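Local coordinates for purine nucleoside phosphorylase (Schistosoma mansoni, PDB 5KO5), which catalyses the reversible phosphorolysis of purine nucleosides, probably releasing the free base and ribose 1-phosphate, at residues G151-Q154 with P159-P162; V104-G109 with C231-K236; G129-I134 with E267-L272; A180-F185 with I281-L286; I50-I53 with N57-K60. All blocks are in the same frame, centred on the assembly; numbering follows the deposited sequence.

Interaction 1: G151-Q154 with P159-P162; sequences GPNQ and PRFP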
# COMPACT_ATOMS: atom_id res chain seq x y z
N GLY A 151 -9.72 -8.23 -6.46
CA GLY A 151 -10.92 -9.01 -6.28
C GLY A 151 -11.18 -9.81 -7.54
O GLY A 151 -10.45 -9.71 -8.53
N PRO A 152 -12.26 -10.58 -7.55
CA PRO A 152 -12.62 -11.31 -8.77
C PRO A 152 -12.83 -10.33 -9.91
O PRO A 152 -13.33 -9.22 -9.71
CB PRO A 152 -13.94 -12.00 -8.40
CG PRO A 152 -14.47 -11.20 -7.24
CD PRO A 152 -13.26 -10.75 -6.48
N ASN A 153 -12.42 -10.72 -11.12
CA ASN A 153 -12.74 -9.90 -12.28
C ASN A 153 -14.19 -10.07 -12.70
O ASN A 153 -14.74 -11.18 -12.68
CB ASN A 153 -11.85 -10.25 -13.47
CG ASN A 153 -12.00 -9.24 -14.60
OD1 ASN A 153 -11.76 -8.06 -14.39
ND2 ASN A 153 -12.40 -9.69 -15.78
N GLN A 154 -14.81 -8.97 -13.09
CA GLN A 154 -16.16 -8.99 -13.65
C GLN A 154 -16.02 -8.96 -15.17
O GLN A 154 -15.88 -7.90 -15.79
CB GLN A 154 -16.98 -7.81 -13.10
CG GLN A 154 -17.04 -7.79 -11.58
CD GLN A 154 -17.58 -9.07 -10.97
OE1 GLN A 154 -18.37 -9.79 -11.60
NE2 GLN A 154 -17.17 -9.37 -9.74
N PRO A 159 -11.32 -6.87 -18.99
CA PRO A 159 -10.37 -7.98 -18.86
C PRO A 159 -9.75 -8.01 -17.47
O PRO A 159 -9.74 -7.03 -16.72
CB PRO A 159 -9.30 -7.62 -19.90
CG PRO A 159 -9.30 -6.13 -19.92
CD PRO A 159 -10.75 -5.72 -19.72
N ARG A 160 -9.18 -9.18 -17.15
CA ARG A 160 -8.52 -9.37 -15.87
C ARG A 160 -7.37 -8.38 -15.68
O ARG A 160 -7.16 -7.85 -14.58
CB ARG A 160 -8.04 -10.82 -15.77
CG ARG A 160 -7.10 -11.12 -14.59
CD ARG A 160 -7.82 -11.24 -13.23
NE ARG A 160 -8.25 -9.95 -12.68
CZ ARG A 160 -8.77 -9.81 -11.47
NH1 ARG A 160 -9.16 -8.62 -11.04
NH2 ARG A 160 -8.97 -10.87 -10.70
N PHE A 161 -6.59 -8.14 -16.74
CA PHE A 161 -5.38 -7.32 -16.65
C PHE A 161 -5.48 -6.15 -17.62
O PHE A 161 -4.96 -6.23 -18.74
CB PHE A 161 -4.13 -8.14 -17.00
CG PHE A 161 -3.98 -9.41 -16.20
CD1 PHE A 161 -3.60 -9.35 -14.86
CD2 PHE A 161 -4.20 -10.64 -16.78
CE1 PHE A 161 -3.44 -10.51 -14.12
CE2 PHE A 161 -4.04 -11.82 -16.04
CZ PHE A 161 -3.67 -11.75 -14.71
N PRO A 162 -6.09 -5.03 -17.23
CA PRO A 162 -6.17 -3.90 -18.17
C PRO A 162 -4.82 -3.22 -18.32
O PRO A 162 -4.06 -3.09 -17.36
CB PRO A 162 -7.17 -2.95 -17.52
CG PRO A 162 -7.76 -3.66 -16.37
CD PRO A 162 -6.88 -4.81 -16.01
O HOH W 1 -9.45 -6.78 -13.29
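Asn153 and Arg160 bury nearly equal surfaces here, and each uses the other as a platform. The guanidinium of Arg160 lies with one face under CB of Asn153, which sits over the centre of the group, 3.7 Å from NE of Arg160. Its outer edge points at Gly151 and grips a single acceptor end-on: NH2 of Arg160 is 2.9 Å and NH1 of Arg160 3.0 Å from O of Gly151. Both bonds lie almost in the guanidinium plane, yet both are bent at hydrogen (149° and 141°), as expected when two diverging N-H groups converge on one oxygen. Bends at chi2 and chi3 fold the arginine chain back to reach that oxygen. NH2 of Arg160 also makes a salt bridge to Glu91 of the second subunit, so one side chain braces its own loop and the subunit boundary together. In trimeric nucleoside phosphorylases a phenylalanine of such a boundary loop helps to close the neighbouring active site; consistent with this, Phe161 packs against Tyr90, His259 and Met221 of the second subunit, the last a cytosine-pocket residue. The amide of Asn153, with CG anti to the backbone N (chi1 -170°), runs alongside the backbone of 159-160. Its ND2 is held by Asp155 and Gly158, whereas OD1 accepts from NE2 of His232. A water takes a hydrogen bond from NH1 of Arg160 (2.9 Å to its oxygen), and lies 2.8 Å from O of Arg160 and 2.9 Å from OD1 of Asn153.

Interaction 2: V104-G109 with C231-K236; sequences VMKLLG and CHCGIK. With EDO (1,2-ethanediol), chain E.
Lys106 spans the gap to the turn that follows helix 224-232, touching something at almost every carbon. Its CB rests 3.8 Å from SG of Cys233 and about as close to CD1 of Ile235. With CG anti to the backbone N (chi1 176°) and a bend at chi2 (74°), the chain heads toward Cys233, and CG passes 3.8 Å from O1 of a bound ethanediol. CD packs 3.9 Å from CG1 of Ile235, the two side chains sliding past each other in opposite directions, and CE comes up in front of O of Cys233. A second bend, at chi4, brings the ammonium onto O of Cys233, 2.7 Å from NZ of Lys106. The donor stands 16° off the carbonyl plane. NZ of Lys106 gives another hydrogen bond, of 2.8 Å, to O1 of the ethanediol, which probably came from the crystallisation liquor. A positive charge beside the carboxyl end of a helix should be favourable, since carbonyl groups gather there. That end is a Schellman motif with Gly234 at C-prime, its N bonded to O of Cys231; helix 95-108 closes the same way at Gly109, a pairing of helix C-caps just before the parallel strands 112-121 and 236-246 of this alpha/beta fold.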
# COMPACT_ATOMS: atom_id res chain seq x y z
N VAL A 104 -22.46 1.26 -13.61
CA VAL A 104 -23.82 1.70 -13.94
C VAL A 104 -23.78 2.74 -15.05
O VAL A 104 -24.57 2.67 -16.00
CB VAL A 104 -24.52 2.22 -12.67
CG1 VAL A 104 -25.83 2.91 -13.03
CG2 VAL A 104 -24.77 1.05 -11.71
N MET A 105 -22.87 3.71 -14.97
CA MET A 105 -22.70 4.65 -16.08
C MET A 105 -22.50 3.91 -17.39
O MET A 105 -23.10 4.26 -18.41
CB MET A 105 -21.52 5.58 -15.84
CG MET A 105 -21.76 6.63 -14.78
SD MET A 105 -20.35 7.74 -14.76
CE MET A 105 -20.84 8.88 -13.45
N LYS A 106 -21.65 2.87 -17.39
CA LYS A 106 -21.40 2.13 -18.62
C LYS A 106 -22.69 1.52 -19.16
O LYS A 106 -23.00 1.65 -20.35
CB LYS A 106 -20.35 1.04 -18.38
CG LYS A 106 -20.08 0.14 -19.60
CD LYS A 106 -19.27 0.86 -20.68
CE LYS A 106 -19.21 0.11 -21.99
NZ LYS A 106 -18.53 -1.20 -21.89
N LEU A 107 -23.47 0.88 -18.28
CA LEU A 107 -24.72 0.27 -18.72
C LEU A 107 -25.75 1.30 -19.16
O LEU A 107 -26.62 0.99 -19.98
CB LEU A 107 -25.31 -0.62 -17.62
CG LEU A 107 -24.43 -1.81 -17.24
CD1 LEU A 107 -25.15 -2.71 -16.27
CD2 LEU A 107 -23.99 -2.59 -18.47
N LEU A 108 -25.66 2.52 -18.64
CA LEU A 108 -26.56 3.59 -19.09
C LEU A 108 -26.18 4.13 -20.45
O LEU A 108 -27.00 4.83 -21.06
CB LEU A 108 -26.59 4.74 -18.08
CG LEU A 108 -27.24 4.46 -16.72
CD1 LEU A 108 -26.99 5.62 -15.76
CD2 LEU A 108 -28.73 4.16 -16.87
N GLY A 109 -24.99 3.83 -20.94
CA GLY A 109 -24.54 4.28 -22.24
C GLY A 109 -23.39 5.26 -22.24
O GLY A 109 -23.04 5.77 -23.31
N CYS A 231 -11.51 2.80 -17.52
CA CYS A 231 -10.64 2.20 -18.52
C CYS A 231 -10.93 0.71 -18.68
O CYS A 231 -10.97 0.18 -19.80
CB CYS A 231 -9.18 2.42 -18.10
SG CYS A 231 -7.95 1.75 -19.24
N HIS A 232 -11.18 0.03 -17.56
CA HIS A 232 -11.47 -1.40 -17.59
C HIS A 232 -12.69 -1.70 -18.46
O HIS A 232 -12.70 -2.70 -19.20
CB HIS A 232 -11.64 -1.87 -16.15
CG HIS A 232 -12.02 -3.31 -16.00
ND1 HIS A 232 -13.32 -3.72 -15.79
CD2 HIS A 232 -11.26 -4.43 -15.98
CE1 HIS A 232 -13.35 -5.03 -15.67
NE2 HIS A 232 -12.11 -5.49 -15.79
N CYS A 233 -13.71 -0.84 -18.41
CA CYS A 233 -14.93 -1.10 -19.17
C CYS A 233 -15.04 -0.26 -20.45
O CYS A 233 -16.13 -0.17 -21.03
CB CYS A 233 -16.18 -0.96 -18.29
SG CYS A 233 -16.61 0.72 -17.77
N GLY A 234 -13.94 0.33 -20.91
CA GLY A 234 -13.92 0.97 -22.22
C GLY A 234 -14.44 2.39 -22.29
O GLY A 234 -14.73 2.87 -23.39
N ILE A 235 -14.56 3.08 -21.16
CA ILE A 235 -14.98 4.47 -21.13
C ILE A 235 -13.74 5.35 -21.21
O ILE A 235 -12.78 5.16 -20.45
CB ILE A 235 -15.78 4.76 -19.84
CG1 ILE A 235 -17.12 4.01 -19.86
CG2 ILE A 235 -16.00 6.26 -19.65
CD1 ILE A 235 -17.90 4.15 -18.57
N LYS A 236 -13.75 6.30 -22.15
CA LYS A 236 -12.64 7.24 -22.28
C LYS A 236 -12.72 8.28 -21.18
O LYS A 236 -13.81 8.62 -20.71
CB LYS A 236 -12.70 7.92 -23.65
CG LYS A 236 -12.53 6.97 -24.82
CD LYS A 236 -12.55 7.75 -26.14
CE LYS A 236 -12.43 6.82 -27.33
NZ LYS A 236 -13.61 5.93 -27.44
C1 EDO E . -20.62 -3.87 -20.04
O1 EDO E . -19.28 -3.46 -20.35
C2 EDO E . -21.46 -3.97 -21.31
O2 EDO E . -21.84 -2.66 -21.76

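Interaction 3: G129-I134 with E267-L272; sequences GDFVLI and EKRADL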
# COMPACT_ATOMS: atom_id res chain seq x y z
N GLY A 129 -4.12 27.73 -8.45
CA GLY A 129 -5.05 28.18 -9.47
C GLY A 129 -4.77 27.67 -10.87
O GLY A 129 -5.58 27.93 -11.77
N ASP A 130 -3.67 26.95 -11.09
CA ASP A 130 -3.40 26.37 -12.39
C ASP A 130 -4.24 25.11 -12.58
O ASP A 130 -4.72 24.50 -11.62
CB ASP A 130 -1.92 26.00 -12.53
CG ASP A 130 -1.01 27.21 -12.72
OD1 ASP A 130 -1.50 28.33 -12.96
OD2 ASP A 130 0.23 27.03 -12.66
N PHE A 131 -4.40 24.71 -13.84
CA PHE A 131 -5.06 23.46 -14.20
C PHE A 131 -4.03 22.51 -14.79
O PHE A 131 -3.16 22.93 -15.56
CB PHE A 131 -6.15 23.68 -15.24
CG PHE A 131 -7.22 24.64 -14.81
CD1 PHE A 131 -8.13 24.28 -13.82
CD2 PHE A 131 -7.34 25.88 -15.42
CE1 PHE A 131 -9.13 25.17 -13.44
CE2 PHE A 131 -8.34 26.76 -15.04
CZ PHE A 131 -9.23 26.40 -14.04
N VAL A 132 -4.14 21.23 -14.45
CA VAL A 132 -3.28 20.20 -15.03
C VAL A 132 -4.14 19.16 -15.73
O VAL A 132 -4.97 18.49 -15.09
CB VAL A 132 -2.37 19.56 -13.97
CG1 VAL A 132 -1.53 18.45 -14.60
CG2 VAL A 132 -1.46 20.62 -13.35
N LEU A 133 -3.96 19.03 -17.04
CA LEU A 133 -4.53 17.92 -17.78
C LEU A 133 -3.74 16.67 -17.42
O LEU A 133 -2.53 16.61 -17.66
CB LEU A 133 -4.45 18.18 -19.29
CG LEU A 133 -5.03 19.51 -19.76
CD1 LEU A 133 -4.82 19.68 -21.26
CD2 LEU A 133 -6.50 19.63 -19.39
N ILE A 134 -4.40 15.68 -16.83
CA ILE A 134 -3.68 14.50 -16.37
C ILE A 134 -3.41 13.58 -17.55
O ILE A 134 -4.32 13.22 -18.30
CB ILE A 134 -4.47 13.79 -15.26
CG1 ILE A 134 -4.58 14.73 -14.06
CG2 ILE A 134 -3.76 12.48 -14.86
CD1 ILE A 134 -5.56 14.25 -13.02
N GLU A 267 -13.22 27.91 -5.23
CA GLU A 267 -14.19 28.97 -5.45
C GLU A 267 -13.67 30.00 -6.45
O GLU A 267 -14.43 30.53 -7.26
CB GLU A 267 -14.56 29.62 -4.11
CG GLU A 267 -15.69 30.63 -4.18
CD GLU A 267 -16.87 30.14 -5.02
OE1 GLU A 267 -17.27 28.96 -4.87
OE2 GLU A 267 -17.39 30.94 -5.82
N LYS A 268 -12.36 30.27 -6.42
CA LYS A 268 -11.77 31.26 -7.32
C LYS A 268 -11.82 30.81 -8.78
O LYS A 268 -11.93 31.65 -9.68
CB LYS A 268 -10.32 31.52 -6.90
CG LYS A 268 -9.57 32.46 -7.81
CD LYS A 268 -8.13 32.59 -7.36
CE LYS A 268 -7.28 33.33 -8.39
NZ LYS A 268 -5.89 33.50 -7.89
N ARG A 269 -11.72 29.50 -9.03
CA ARG A 269 -11.67 28.97 -10.39
C ARG A 269 -12.95 28.26 -10.81
O ARG A 269 -13.03 27.79 -11.95
CB ARG A 269 -10.48 28.01 -10.54
CG ARG A 269 -9.13 28.67 -10.50
CD ARG A 269 -8.88 29.50 -11.74
NE ARG A 269 -7.49 29.94 -11.81
CZ ARG A 269 -7.10 31.20 -11.93
NH1 ARG A 269 -8.00 32.17 -12.05
NH2 ARG A 269 -5.81 31.49 -11.96
N ALA A 270 -13.94 28.15 -9.92
CA ALA A 270 -15.11 27.32 -10.19
C ALA A 270 -15.86 27.76 -11.45
O ALA A 270 -16.27 26.91 -12.25
CB ALA A 270 -16.06 27.36 -8.99
N ASP A 271 -16.04 29.06 -11.64
CA ASP A 271 -16.85 29.52 -12.76
C ASP A 271 -16.12 29.32 -14.08
O ASP A 271 -16.74 28.95 -15.09
CB ASP A 271 -17.26 30.98 -12.55
CG ASP A 271 -18.21 31.12 -11.39
OD1 ASP A 271 -19.41 30.81 -11.57
OD2 ASP A 271 -17.77 31.55 -10.31
N LEU A 272 -14.81 29.55 -14.10
CA LEU A 272 -14.03 29.29 -15.31
C LEU A 272 -14.04 27.81 -15.66
O LEU A 272 -14.20 27.44 -16.82
CB LEU A 272 -12.59 29.78 -15.11
CG LEU A 272 -11.65 29.58 -16.30
CD1 LEU A 272 -12.16 30.32 -17.54
CD2 LEU A 272 -10.24 30.02 -15.95
O HOH W 2 -2.95 30.20 -11.40
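Packing of one end of an interior strand of the sheet against the long C-terminal helix of the alpha/beta fold is the setting in which Gly129, just ahead of strand 131-139, and Phe131, its first residue, meet Arg269 and Leu272. The polar part is one very straight bond: NE of Arg269 lies 2.8 Å from O of Gly129, with an N-H...O angle of 176°, and the oxygen sits in the guanidinium plane. It is approached at 128° to the C=O bond. Arg269 reaches it by a turn at chi2 (-70°), which lays CD over toward Phe131 before the tip runs on past Gly129. Having no CB, and with positive phi, Gly129 lets the guanidinium lie close to its backbone. NH2 of Arg269 is further tied through a water whose oxygen lies 3.2 Å from it and 2.8 Å from OD1 of Asp130, a link between opposite charges that do not themselves touch. The other carboxylate oxygen of Asp130 accepts from the backbone N of Lys127. Below this polar layer the contact becomes apolar. CZ of Phe131 comes within 3.9 Å of CD of Arg269, while Leu272 meets the ring at its edge, CD2 of Leu272 lying in the plane and 3.9 Å from CE2 of Phe131. The helix is kinked at residues 271 and 272. Phe131 packs further on Leu273 and Trp276 of helix 259-283 and on Leu242 of strand 236-246, the antiparallel partner of its own strand; strand 189-196 flanks it in parallel, and Leu272 reaches across to Phe185.

Interaction 4: A180-F185 with I281-L286; sequences AQENDF and ITRLPL
Glu182 and Arg283 meet end-on in a two-bond salt bridge near the ends of their helices. NH1 of Arg283 lies 2.8 Å from OE1 of Glu182 and gives a nearly linear bond (176°) to the syn lone pair of that oxygen, within the guanidinium plane. The second bond is less regular: NH2 of Arg283 is 3.0 Å from OE2 of Glu182, meeting it on the syn side but 20° out of the carboxylate plane. The carboxylate and guanidinium planes are 28° apart, close to coplanar. Each carboxylate oxygen thus has its own nitrogen, and NH1 serves twice, since it also makes a salt bridge to Glu279, one turn back on its own helix. The two carboxylates probably offset the arginine's positive charge. The glutamate reaches out extended beyond CG, whereas the arginine is bent at chi2 and chi3. Other polar ends are answered locally: ND2 of Asn183 by O of Ile179, OG1 of Thr282 by O of Glu279. Helix 170-182 itself ends in a Schellman motif with Asp184 at C-prime. Beneath the bridge, the carbon chain of Arg283 packs on Leu175 and Ile179 of helix 170-182, and Leu284 wedges between that helix and strand 29-32.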
# COMPACT_ATOMS: atom_id res chain seq x y z
N ALA A 180 -9.14 26.06 -24.11
CA ALA A 180 -8.46 27.03 -23.27
C ALA A 180 -7.76 28.10 -24.11
O ALA A 180 -7.78 29.28 -23.77
CB ALA A 180 -7.45 26.34 -22.36
N GLN A 181 -7.15 27.69 -25.23
CA GLN A 181 -6.50 28.65 -26.12
C GLN A 181 -7.52 29.60 -26.73
O GLN A 181 -7.27 30.80 -26.85
CB GLN A 181 -5.73 27.91 -27.21
CG GLN A 181 -4.61 27.02 -26.68
CD GLN A 181 -4.08 26.06 -27.73
OE1 GLN A 181 -4.74 25.80 -28.74
NE2 GLN A 181 -2.89 25.54 -27.50
N GLU A 182 -8.68 29.07 -27.14
CA GLU A 182 -9.70 29.90 -27.76
C GLU A 182 -10.21 30.97 -26.81
O GLU A 182 -10.62 32.06 -27.25
CB GLU A 182 -10.86 29.02 -28.24
CG GLU A 182 -10.49 28.10 -29.39
CD GLU A 182 -11.54 27.03 -29.65
OE1 GLU A 182 -12.47 26.90 -28.82
OE2 GLU A 182 -11.44 26.33 -30.67
N ASN A 183 -10.17 30.70 -25.50
CA ASN A 183 -10.64 31.62 -24.48
C ASN A 183 -9.51 32.31 -23.73
O ASN A 183 -9.75 32.92 -22.69
CB ASN A 183 -11.58 30.89 -23.51
CG ASN A 183 -12.87 30.45 -24.17
OD1 ASN A 183 -13.82 31.22 -24.27
ND2 ASN A 183 -12.90 29.20 -24.63
N ASP A 184 -8.27 32.20 -24.24
CA ASP A 184 -7.13 32.96 -23.71
C ASP A 184 -6.84 32.65 -22.24
O ASP A 184 -6.40 33.52 -21.49
CB ASP A 184 -7.28 34.47 -23.96
CG ASP A 184 -5.99 35.24 -23.69
OD1 ASP A 184 -4.90 34.72 -24.03
OD2 ASP A 184 -6.06 36.35 -23.14
N PHE A 185 -7.07 31.41 -21.80
CA PHE A 185 -6.58 31.01 -20.49
C PHE A 185 -5.61 29.83 -20.56
O PHE A 185 -5.38 29.16 -19.55
CB PHE A 185 -7.69 30.81 -19.45
CG PHE A 185 -8.59 29.62 -19.70
CD1 PHE A 185 -9.73 29.74 -20.48
CD2 PHE A 185 -8.34 28.40 -19.09
CE1 PHE A 185 -10.57 28.67 -20.68
CE2 PHE A 185 -9.18 27.32 -19.29
CZ PHE A 185 -10.30 27.45 -20.09
N ILE A 281 -18.00 19.65 -23.30
CA ILE A 281 -19.17 18.80 -23.54
C ILE A 281 -19.80 19.10 -24.90
O ILE A 281 -20.08 18.19 -25.69
CB ILE A 281 -20.17 18.93 -22.38
CG1 ILE A 281 -19.58 18.30 -21.11
CG2 ILE A 281 -21.50 18.27 -22.74
CD1 ILE A 281 -20.37 18.60 -19.85
N THR A 282 -20.02 20.39 -25.20
CA THR A 282 -20.63 20.74 -26.49
C THR A 282 -19.76 20.34 -27.66
O THR A 282 -20.27 20.08 -28.76
CB THR A 282 -20.93 22.24 -26.57
OG1 THR A 282 -19.72 22.95 -26.87
CG2 THR A 282 -21.50 22.76 -25.29
N ARG A 283 -18.44 20.29 -27.47
CA ARG A 283 -17.50 20.04 -28.56
C ARG A 283 -17.12 18.57 -28.71
O ARG A 283 -16.47 18.22 -29.70
CB ARG A 283 -16.25 20.91 -28.38
CG ARG A 283 -16.52 22.41 -28.44
CD ARG A 283 -16.39 22.95 -29.85
NE ARG A 283 -15.01 22.91 -30.31
CZ ARG A 283 -14.12 23.87 -30.07
NH1 ARG A 283 -14.47 24.95 -29.38
NH2 ARG A 283 -12.88 23.75 -30.52
N LEU A 284 -17.50 17.72 -27.76
CA LEU A 284 -17.19 16.31 -27.85
C LEU A 284 -17.73 15.71 -29.14
O LEU A 284 -18.80 16.13 -29.62
CB LEU A 284 -17.79 15.56 -26.66
CG LEU A 284 -17.01 15.82 -25.38
CD1 LEU A 284 -17.62 15.13 -24.19
CD2 LEU A 284 -15.57 15.40 -25.59
N PRO A 285 -17.03 14.75 -29.74
CA PRO A 285 -17.55 14.10 -30.94
C PRO A 285 -18.84 13.34 -30.65
O PRO A 285 -19.07 12.86 -29.54
CB PRO A 285 -16.42 13.13 -31.33
CG PRO A 285 -15.64 12.93 -30.08
CD PRO A 285 -15.71 14.24 -29.35
N LEU A 286 -19.69 13.25 -31.67
CA LEU A 286 -20.95 12.52 -31.53
C LEU A 286 -20.74 11.01 -31.47
O LEU A 286 -21.65 10.29 -31.04
CB LEU A 286 -21.89 12.87 -32.68
CG LEU A 286 -22.32 14.33 -32.81
CD1 LEU A 286 -23.14 14.54 -34.07
CD2 LEU A 286 -23.10 14.79 -31.58

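Interaction 5: I50-I53 with N57-K60; sequences IPYI and NFPK
The rings of Tyr52 and Phe58 cross obliquely, centroids 5.4 Å apart and planes at 40°. Contact runs along one side of each ring: CD1 of Tyr52 lies 3.6 Å from CD2 of Phe58, and CE2 of Phe58 comes just as near to it. The overlap extends back to the stem of the tyrosine, with CB of Tyr52 3.9 Å from CD2 of Phe58. On the other segment the stem of the phenylalanine abuts backbone, CB of Phe58 lying 3.5 Å from O of Tyr52. Chi1 of Phe58 (-108°) falls outside the usual staggered positions, an eclipsed tendency that suggests the ring is turned to fit among its neighbours. The contact is van der Waals packing, chiefly ring on ring; the hydroxyl of Tyr52 is hydrogen-bonded to O of Gly85, which pins the far end of that ring. A short 3-10 segment begins at Tyr52, and the intervening loop bends to bring Phe58, six residues on, back beside it. Ile50 and Tyr52 bond through their backbones to strand 69-75 and the residue leading into it, Ile50 packs on helix 9-23, and Phe58 leans on Leu100 and Pro101 of helix 95-108.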
# COMPACT_ATOMS: atom_id res chain seq x y z
N ILE A 50 -31.63 11.92 -8.57
CA ILE A 50 -31.93 10.61 -8.00
C ILE A 50 -31.02 10.36 -6.80
O ILE A 50 -29.83 10.09 -6.98
CB ILE A 50 -31.75 9.51 -9.05
CG1 ILE A 50 -32.52 9.84 -10.33
CG2 ILE A 50 -32.19 8.17 -8.49
CD1 ILE A 50 -32.36 8.79 -11.42
N PRO A 51 -31.54 10.41 -5.57
CA PRO A 51 -30.69 10.13 -4.41
C PRO A 51 -30.09 8.73 -4.49
O PRO A 51 -30.77 7.77 -4.85
CB PRO A 51 -31.66 10.26 -3.22
CG PRO A 51 -32.76 11.15 -3.72
CD PRO A 51 -32.91 10.82 -5.18
N TYR A 52 -28.79 8.63 -4.16
CA TYR A 52 -28.13 7.33 -4.14
C TYR A 52 -28.93 6.34 -3.31
O TYR A 52 -29.06 5.16 -3.67
CB TYR A 52 -26.73 7.43 -3.53
CG TYR A 52 -25.69 8.24 -4.27
CD1 TYR A 52 -25.83 8.56 -5.62
CD2 TYR A 52 -24.55 8.69 -3.60
CE1 TYR A 52 -24.85 9.31 -6.28
CE2 TYR A 52 -23.58 9.43 -4.25
CZ TYR A 52 -23.74 9.74 -5.59
OH TYR A 52 -22.78 10.49 -6.22
N ILE A 53 -29.48 6.81 -2.19
CA ILE A 53 -30.19 5.95 -1.26
C ILE A 53 -31.41 5.29 -1.89
O ILE A 53 -31.86 4.24 -1.42
CB ILE A 53 -30.51 6.76 0.02
CG1 ILE A 53 -30.87 5.83 1.19
CG2 ILE A 53 -31.62 7.77 -0.25
CD1 ILE A 53 -31.00 6.55 2.53
N ASN A 57 -28.73 -1.17 -5.02
CA ASN A 57 -27.34 -1.59 -4.99
C ASN A 57 -26.35 -0.44 -4.95
O ASN A 57 -25.14 -0.71 -4.98
CB ASN A 57 -26.94 -2.54 -6.13
CG ASN A 57 -27.80 -3.77 -6.17
OD1 ASN A 57 -28.10 -4.36 -5.12
ND2 ASN A 57 -28.24 -4.16 -7.36
N PHE A 58 -26.78 0.82 -4.88
CA PHE A 58 -25.82 1.89 -4.74
C PHE A 58 -25.22 1.86 -3.33
O PHE A 58 -25.87 1.43 -2.38
CB PHE A 58 -26.45 3.25 -5.02
CG PHE A 58 -26.01 3.85 -6.33
CD1 PHE A 58 -26.19 3.16 -7.51
CD2 PHE A 58 -25.39 5.09 -6.37
CE1 PHE A 58 -25.78 3.70 -8.73
CE2 PHE A 58 -24.96 5.63 -7.58
CZ PHE A 58 -25.16 4.93 -8.76
N PRO A 59 -23.96 2.28 -3.19
CA PRO A 59 -23.30 2.24 -1.88
C PRO A 59 -23.96 3.14 -0.85
O PRO A 59 -24.43 4.24 -1.15
CB PRO A 59 -21.87 2.69 -2.18
CG PRO A 59 -21.93 3.32 -3.54
CD PRO A 59 -23.05 2.68 -4.27
N LYS A 60 -23.99 2.65 0.39
CA LYS A 60 -24.48 3.45 1.51
C LYS A 60 -23.46 4.52 1.86
O LYS A 60 -22.28 4.23 2.06
CB LYS A 60 -24.70 2.53 2.71
CG LYS A 60 -25.22 3.23 3.96
CD LYS A 60 -25.60 2.20 5.03
CE LYS A 60 -26.17 2.87 6.27
NZ LYS A 60 -27.41 3.63 5.97

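How the interactions relate
From the N terminus, interaction 5 closes first, a tight loop between strands 47-51 and 69-75, in series with all that follows. Interaction 2 opens next on helix 95-108, then interaction 3 at strand 131-139; interaction 1, a short surface loop, opens and closes inside both. Interaction 4 starts at the end of helix 170-182. The open three then close in the order 2, 3, 4, so each crosses the other two, tying helix ends to one another and, in interaction 3, a helix to the sheet. Spatial links follow: Phe58 touches Val104, His232 joins interactions 1 and 2, and interactions 3 and 4 share helix 259-283; interaction 3 lies across the chain's centre from interaction 1.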